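Local coordinates for protein probable glutathione S-transferase GSTU1 (Oryza sativa, PDB 1OYJ) that conjugates reduced glutathione to a wide range of exogenous and endogenous hydrophobic electrophiles, as a tau-family glutathione transferase, at residues A[13-27]-A[206-220]. Sequence-based numbering, arbitrary orientation.
Sequences WVSPFGQRCRIAMAE and SVVKHLPSPEKVYDF. With GSH (glutathione), chain N.
Ser206 OG donates to Glu27 OE2 over 2.7 Å, meeting the oxygen on its anti side; a water bonded to Ser206 N donates to the same carboxylate oxygen. Ser206 CB rests on Ala26 CB, and Ile23 CG2 lies beside the hydroxyl. One turn on, Arg22 CB sits squarely over one face of the His210 ring, 3.4 Å from its centroid, while Ala26 CB lies at the ring edge. A water in the ring plane joins His210 ND1 to Arg22 NH2. Leu211 CD2 touches both Ile23 CD1 and Gln19 OE1. Here the thioredoxin-like N-terminal domain meets the all-helical C-terminal domain of the GST fold: helix 16-27, with glutathione-binding Ser15 as its N-cap, runs against the 206-210 segment at 137°. Pro212 CD packs on Gln19 NE2 at 3.4 Å. That amide reaches Trp13 O in the carbonyl plane, on a lone pair, and Arg22, also salt-bridged to Asp11, grips the same oxygen end-on with NH1 and NH2. A leucine here, with no NE2 to give, would probably leave Trp13 O to Arg22 alone, one of whose two bonds comes from above the carbonyl plane, and hold the loop before the helix less firmly. Lys216 CE lies 3.5 Å from Trp13 CH2, bringing NZ over the six-membered ring as a cation-pi contact. Val217 CG2 touches Val14 CG2 loosely. With CG anti to the backbone N (chi1 -176°), Phe220 swings its ring toward the 13-14 loop: Val14 CG1 stands over one face, 3.9 Å from the centroid, and the edge of Trp13 points toward a face in an offset edge-to-face pair, planes at 81°.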
loop_
_atom_site.group_PDB
_atom_site.type_symbol
_atom_site.label_atom_id
_atom_site.label_comp_id
_atom_site.label_asym_id
_atom_site.label_seq_id
_atom_site.Cartn_x
_atom_site.Cartn_y
_atom_site.Cartn_z
ATOM N N TRP A 13 17.172 -3.555 14.113
ATOM C CA TRP A 13 18.328 -3.811 13.184
ATOM C C TRP A 13 18.061 -4.675 11.953
ATOM O O TRP A 13 18.446 -4.332 10.846
ATOM C CB TRP A 13 19.543 -4.348 14.017
ATOM C CG TRP A 13 19.358 -5.716 14.523
ATOM C CD1 TRP A 13 18.774 -6.052 15.618
ATOM C CD2 TRP A 13 19.761 -6.906 13.887
ATOM N NE1 TRP A 13 18.672 -7.421 15.740
ATOM C CE2 TRP A 13 19.337 -7.971 14.691
ATOM C CE3 TRP A 13 20.449 -7.184 12.716
ATOM C CZ2 TRP A 13 19.514 -9.298 14.338
ATOM C CZ3 TRP A 13 20.670 -8.486 12.384
ATOM C CH2 TRP A 13 20.241 -9.522 13.185
ATOM N N VAL A 14 17.430 -5.816 12.147
ATOM C CA VAL A 14 17.207 -6.817 11.083
ATOM C C VAL A 14 15.964 -6.517 10.210
ATOM O O VAL A 14 15.702 -7.214 9.233
ATOM C CB VAL A 14 17.063 -8.212 11.730
ATOM C CG1 VAL A 14 15.634 -8.356 12.347
ATOM C CG2 VAL A 14 17.310 -9.337 10.714
ATOM N N SER A 15 15.183 -5.476 10.555
ATOM C CA SER A 15 13.996 -5.119 9.735
ATOM C C SER A 15 14.264 -4.710 8.285
ATOM O O SER A 15 14.844 -3.688 8.037
ATOM C CB SER A 15 13.172 -3.977 10.346
ATOM O OG SER A 15 12.049 -3.702 9.558
ATOM N N PRO A 16 13.678 -5.452 7.367
ATOM C CA PRO A 16 13.790 -5.124 5.944
ATOM C C PRO A 16 13.096 -3.814 5.663
ATOM O O PRO A 16 13.525 -3.054 4.791
ATOM C CB PRO A 16 13.138 -6.298 5.272
ATOM C CG PRO A 16 12.319 -6.978 6.298
ATOM C CD PRO A 16 12.978 -6.704 7.589
ATOM N N PHE A 17 11.992 -3.538 6.428
ATOM C CA PHE A 17 11.201 -2.358 6.211
ATOM C C PHE A 17 11.940 -1.095 6.661
ATOM O O PHE A 17 12.010 -0.093 5.956
ATOM C CB PHE A 17 9.875 -2.496 6.959
ATOM C CG PHE A 17 9.082 -3.688 6.547
ATOM C CD1 PHE A 17 8.934 -4.753 7.378
ATOM C CD2 PHE A 17 8.464 -3.704 5.343
ATOM C CE1 PHE A 17 8.153 -5.840 7.020
ATOM C CE2 PHE A 17 7.702 -4.790 4.968
ATOM C CZ PHE A 17 7.585 -5.854 5.822
ATOM N N GLY A 18 12.594 -1.161 7.823
ATOM C CA GLY A 18 13.421 -0.033 8.288
ATOM C C GLY A 18 14.680 0.105 7.425
ATOM O O GLY A 18 15.083 1.164 7.047
ATOM N N GLN A 19 15.229 -0.993 6.985
ATOM C CA GLN A 19 16.350 -0.922 6.082
ATOM C C GLN A 19 16.050 -0.150 4.769
ATOM O O GLN A 19 16.916 0.508 4.252
ATOM C CB GLN A 19 16.901 -2.306 5.810
ATOM C CG GLN A 19 17.669 -2.891 7.056
ATOM C CD GLN A 19 17.772 -4.378 6.950
ATOM O OE1 GLN A 19 17.424 -4.900 5.934
ATOM N NE2 GLN A 19 18.207 -5.071 8.016
ATOM N N ARG A 20 14.828 -0.269 4.225
ATOM C CA ARG A 20 14.464 0.533 3.153
ATOM C C ARG A 20 14.751 1.999 3.384
ATOM O O ARG A 20 15.255 2.659 2.481
ATOM C CB ARG A 20 12.975 0.443 2.755
ATOM C CG ARG A 20 12.488 -0.893 2.336
ATOM C CD ARG A 20 10.990 -0.989 2.283
ATOM N NE ARG A 20 10.547 -2.191 1.622
ATOM C CZ ARG A 20 9.294 -2.534 1.442
ATOM N NH1 ARG A 20 8.313 -1.879 2.065
ATOM N NH2 ARG A 20 9.009 -3.556 0.669
ATOM N N CYS A 21 14.288 2.511 4.500
ATOM C CA CYS A 21 14.362 3.895 4.762
ATOM C C CYS A 21 15.835 4.253 5.027
ATOM O O CYS A 21 16.290 5.347 4.703
ATOM C CB CYS A 21 13.568 4.235 6.008
ATOM S SG CYS A 21 11.887 3.636 6.024
ATOM N N ARG A 22 16.579 3.351 5.669
ATOM C CA ARG A 22 18.041 3.630 5.834
ATOM C C ARG A 22 18.757 3.821 4.465
ATOM O O ARG A 22 19.571 4.784 4.317
ATOM C CB ARG A 22 18.823 2.542 6.627
ATOM C CG ARG A 22 18.326 2.416 8.139
ATOM C CD ARG A 22 18.805 1.161 8.902
ATOM N NE ARG A 22 17.739 0.364 9.418
ATOM C CZ ARG A 22 17.896 -0.851 9.877
ATOM N NH1 ARG A 22 16.850 -1.528 10.280
ATOM N NH2 ARG A 22 19.086 -1.415 9.866
ATOM N N ILE A 23 18.533 2.879 3.554
ATOM C CA ILE A 23 19.164 2.931 2.216
ATOM C C ILE A 23 18.748 4.185 1.472
ATOM O O ILE A 23 19.555 4.818 0.840
ATOM C CB ILE A 23 18.796 1.654 1.457
ATOM C CG1 ILE A 23 19.540 0.481 2.120
ATOM C CG2 ILE A 23 19.079 1.706 -0.027
ATOM C CD1 ILE A 23 18.894 -0.872 1.680
ATOM N N ALA A 24 17.449 4.538 1.558
ATOM C CA ALA A 24 16.948 5.709 0.850
ATOM C C ALA A 24 17.549 7.026 1.351
ATOM O O ALA A 24 17.970 7.885 0.545
ATOM C CB ALA A 24 15.468 5.723 0.877
ATOM N N MET A 25 17.676 7.163 2.666
ATOM C CA MET A 25 18.390 8.289 3.216
ATOM C C MET A 25 19.867 8.291 2.828
ATOM O O MET A 25 20.394 9.312 2.390
ATOM C CB MET A 25 18.179 8.341 4.751
ATOM C CG MET A 25 16.780 8.846 5.066
ATOM S SD MET A 25 16.396 9.111 6.800
ATOM C CE MET A 25 16.301 7.443 7.498
ATOM N N ALA A 26 20.541 7.152 2.944
ATOM C CA ALA A 26 21.902 7.067 2.477
ATOM C C ALA A 26 22.020 7.485 1.031
ATOM O O ALA A 26 22.939 8.266 0.657
ATOM C CB ALA A 26 22.447 5.684 2.667
ATOM N N GLU A 27 21.153 6.979 0.199
ATOM C CA GLU A 27 21.177 7.318 -1.260
ATOM C C GLU A 27 21.047 8.792 -1.475
ATOM O O GLU A 27 21.594 9.327 -2.452
ATOM C CB GLU A 27 20.075 6.626 -2.069
ATOM C CG GLU A 27 20.339 5.170 -2.409
ATOM C CD GLU A 27 21.510 5.029 -3.332
ATOM O OE1 GLU A 27 21.431 5.460 -4.486
ATOM O OE2 GLU A 27 22.501 4.490 -2.883
ATOM N N SER A 206 25.229 2.315 -0.118
ATOM C CA SER A 206 24.087 2.394 0.767
ATOM C C SER A 206 23.652 1.000 1.220
ATOM O O SER A 206 23.230 0.799 2.381
ATOM C CB SER A 206 22.912 3.130 0.087
ATOM O OG SER A 206 22.482 2.469 -1.104
ATOM N N VAL A 207 23.720 0.032 0.321
ATOM C CA VAL A 207 23.232 -1.305 0.579
ATOM C C VAL A 207 24.245 -2.042 1.441
ATOM O O VAL A 207 23.873 -2.785 2.329
ATOM C CB VAL A 207 22.955 -2.065 -0.796
ATOM C CG1 VAL A 207 22.593 -3.444 -0.514
ATOM C CG2 VAL A 207 21.802 -1.398 -1.566
ATOM N N VAL A 208 25.527 -1.926 1.123
ATOM C CA VAL A 208 26.609 -2.506 1.924
ATOM C C VAL A 208 26.497 -2.005 3.371
ATOM O O VAL A 208 26.571 -2.751 4.308
ATOM C CB VAL A 208 27.998 -2.084 1.352
ATOM C CG1 VAL A 208 29.190 -2.514 2.236
ATOM C CG2 VAL A 208 28.196 -2.604 -0.069
ATOM N N LYS A 209 26.266 -0.716 3.523
ATOM C CA LYS A 209 26.152 -0.168 4.835
ATOM C C LYS A 209 25.000 -0.709 5.668
ATOM O O LYS A 209 25.133 -1.019 6.842
ATOM C CB LYS A 209 26.002 1.332 4.706
ATOM C CG LYS A 209 25.795 1.992 6.046
ATOM C CD LYS A 209 26.232 3.418 5.953
ATOM C CE LYS A 209 26.931 3.903 7.214
ATOM N NZ LYS A 209 28.392 3.785 7.202
ATOM N N HIS A 210 23.818 -0.758 5.062
ATOM C CA HIS A 210 22.641 -1.044 5.805
ATOM C C HIS A 210 22.092 -2.475 5.805
ATOM O O HIS A 210 21.225 -2.782 6.603
ATOM C CB HIS A 210 21.614 0.022 5.391
ATOM C CG HIS A 210 21.989 1.397 5.907
ATOM N ND1 HIS A 210 22.114 1.651 7.251
ATOM C CD2 HIS A 210 22.177 2.575 5.281
ATOM C CE1 HIS A 210 22.481 2.919 7.415
ATOM N NE2 HIS A 210 22.510 3.505 6.236
ATOM N N LEU A 211 22.580 -3.384 4.927
ATOM C CA LEU A 211 22.077 -4.731 5.020
ATOM C C LEU A 211 22.986 -5.662 5.872
ATOM O O LEU A 211 24.162 -5.644 5.713
ATOM C CB LEU A 211 21.958 -5.319 3.695
ATOM C CG LEU A 211 20.973 -4.618 2.727
ATOM C CD1 LEU A 211 20.584 -5.595 1.589
ATOM C CD2 LEU A 211 19.767 -4.136 3.482
ATOM N N PRO A 212 22.436 -6.523 6.713
ATOM C CA PRO A 212 23.279 -7.520 7.375
ATOM C C PRO A 212 23.624 -8.590 6.338
ATOM O O PRO A 212 23.042 -8.620 5.259
ATOM C CB PRO A 212 22.409 -8.103 8.420
ATOM C CG PRO A 212 21.069 -7.527 8.199
ATOM C CD PRO A 212 21.028 -6.669 7.019
ATOM N N SER A 213 24.545 -9.471 6.699
ATOM C CA SER A 213 24.947 -10.521 5.824
ATOM C C SER A 213 23.866 -11.620 5.761
ATOM O O SER A 213 23.118 -11.831 6.703
ATOM C CB SER A 213 26.249 -11.110 6.346
ATOM O OG SER A 213 26.043 -11.896 7.488
ATOM N N PRO A 214 23.850 -12.395 4.709
ATOM C CA PRO A 214 22.886 -13.516 4.681
ATOM C C PRO A 214 23.032 -14.480 5.851
ATOM O O PRO A 214 22.024 -15.070 6.311
ATOM C CB PRO A 214 23.208 -14.229 3.370
ATOM C CG PRO A 214 23.974 -13.203 2.530
ATOM C CD PRO A 214 24.666 -12.290 3.461
ATOM N N GLU A 215 24.265 -14.640 6.361
ATOM C CA GLU A 215 24.489 -15.590 7.422
ATOM C C GLU A 215 23.910 -15.030 8.719
ATOM O O GLU A 215 23.321 -15.719 9.522
ATOM C CB GLU A 215 26.017 -15.809 7.585
ATOM C CG GLU A 215 26.690 -16.594 6.472
ATOM C CD GLU A 215 27.095 -15.723 5.270
ATOM O OE1 GLU A 215 26.958 -14.462 5.293
ATOM O OE2 GLU A 215 27.483 -16.346 4.238
ATOM N N LYS A 216 24.067 -13.745 8.938
ATOM C CA LYS A 216 23.455 -13.179 10.117
ATOM C C LYS A 216 21.929 -13.282 10.115
ATOM O O LYS A 216 21.307 -13.606 11.127
ATOM C CB LYS A 216 23.865 -11.727 10.226
ATOM C CG LYS A 216 23.449 -11.171 11.563
ATOM C CD LYS A 216 24.320 -10.260 12.183
ATOM C CE LYS A 216 23.746 -9.813 13.543
ATOM N NZ LYS A 216 24.696 -9.057 14.238
ATOM N N VAL A 217 21.329 -13.112 8.963
ATOM C CA VAL A 217 19.885 -13.251 8.834
ATOM C C VAL A 217 19.488 -14.679 9.015
ATOM O O VAL A 217 18.542 -14.941 9.715
ATOM C CB VAL A 217 19.342 -12.694 7.492
ATOM C CG1 VAL A 217 17.851 -12.993 7.247
ATOM C CG2 VAL A 217 19.533 -11.195 7.405
ATOM N N TYR A 218 20.276 -15.610 8.522
ATOM C CA TYR A 218 19.906 -17.029 8.681
ATOM C C TYR A 218 19.906 -17.419 10.139
ATOM O O TYR A 218 19.122 -18.267 10.545
ATOM C CB TYR A 218 20.829 -17.945 7.962
ATOM C CG TYR A 218 20.411 -19.433 7.931
ATOM C CD1 TYR A 218 19.154 -19.810 7.542
ATOM C CD2 TYR A 218 21.296 -20.426 8.293
ATOM C CE1 TYR A 218 18.784 -21.123 7.478
ATOM C CE2 TYR A 218 20.913 -21.771 8.248
ATOM C CZ TYR A 218 19.662 -22.084 7.838
ATOM O OH TYR A 218 19.223 -23.368 7.791
ATOM N N ASP A 219 20.837 -16.841 10.891
ATOM C CA ASP A 219 20.932 -17.068 12.327
ATOM C C ASP A 219 19.735 -16.474 13.047
ATOM O O ASP A 219 19.101 -17.101 13.934
ATOM C CB ASP A 219 22.232 -16.459 12.789
ATOM C CG ASP A 219 23.390 -17.412 12.614
ATOM O OD1 ASP A 219 23.182 -18.656 12.400
ATOM O OD2 ASP A 219 24.534 -16.968 12.641
ATOM N N PHE A 220 19.304 -15.312 12.616
ATOM C CA PHE A 220 18.071 -14.735 13.194
ATOM C C PHE A 220 16.842 -15.652 12.843
ATOM O O PHE A 220 15.991 -15.894 13.707
ATOM C CB PHE A 220 17.874 -13.345 12.695
ATOM C CG PHE A 220 16.745 -12.662 13.284
ATOM C CD1 PHE A 220 16.817 -12.171 14.557
ATOM C CD2 PHE A 220 15.596 -12.458 12.559
ATOM C CE1 PHE A 220 15.718 -11.562 15.152
ATOM C CE2 PHE A 220 14.531 -11.814 13.110
ATOM C CZ PHE A 220 14.609 -11.343 14.430
HETATM N N1 GSH N . 3.789 -2.182 6.822
HETATM C CA1 GSH N . 5.030 -2.076 7.518
HETATM C C1 GSH N . 6.065 -1.149 7.004
HETATM O O11 GSH N . 6.829 -0.418 7.598
HETATM O O12 GSH N . 6.149 -1.189 5.796
HETATM C CB1 GSH N . 5.465 -3.143 8.498
HETATM C CG1 GSH N . 6.673 -2.824 9.388
HETATM C CD1 GSH N . 6.877 -3.974 10.368
HETATM O OE1 GSH N . 6.406 -5.061 10.082
HETATM N N2 GSH N . 7.598 -3.780 11.473
HETATM C CA2 GSH N . 7.814 -4.837 12.430
HETATM C C2 GSH N . 7.188 -4.324 13.738
HETATM O O2 GSH N . 7.556 -3.231 14.114
HETATM C CB2 GSH N . 9.324 -5.040 12.560
HETATM S SG2 GSH N . 10.013 -5.843 11.060
HETATM N N3 GSH N . 6.144 -4.909 14.327
HETATM C CA3 GSH N . 6.327 -4.928 15.800
HETATM C C3 GSH N . 6.007 -6.145 16.666
HETATM O O31 GSH N . 5.395 -6.025 17.777
HETATM O O32 GSH N . 6.394 -7.250 16.317
HETATM O O HOH W 1 21.872 -0.093 9.332
HETATM O O HOH W 2 25.533 4.129 -2.034
#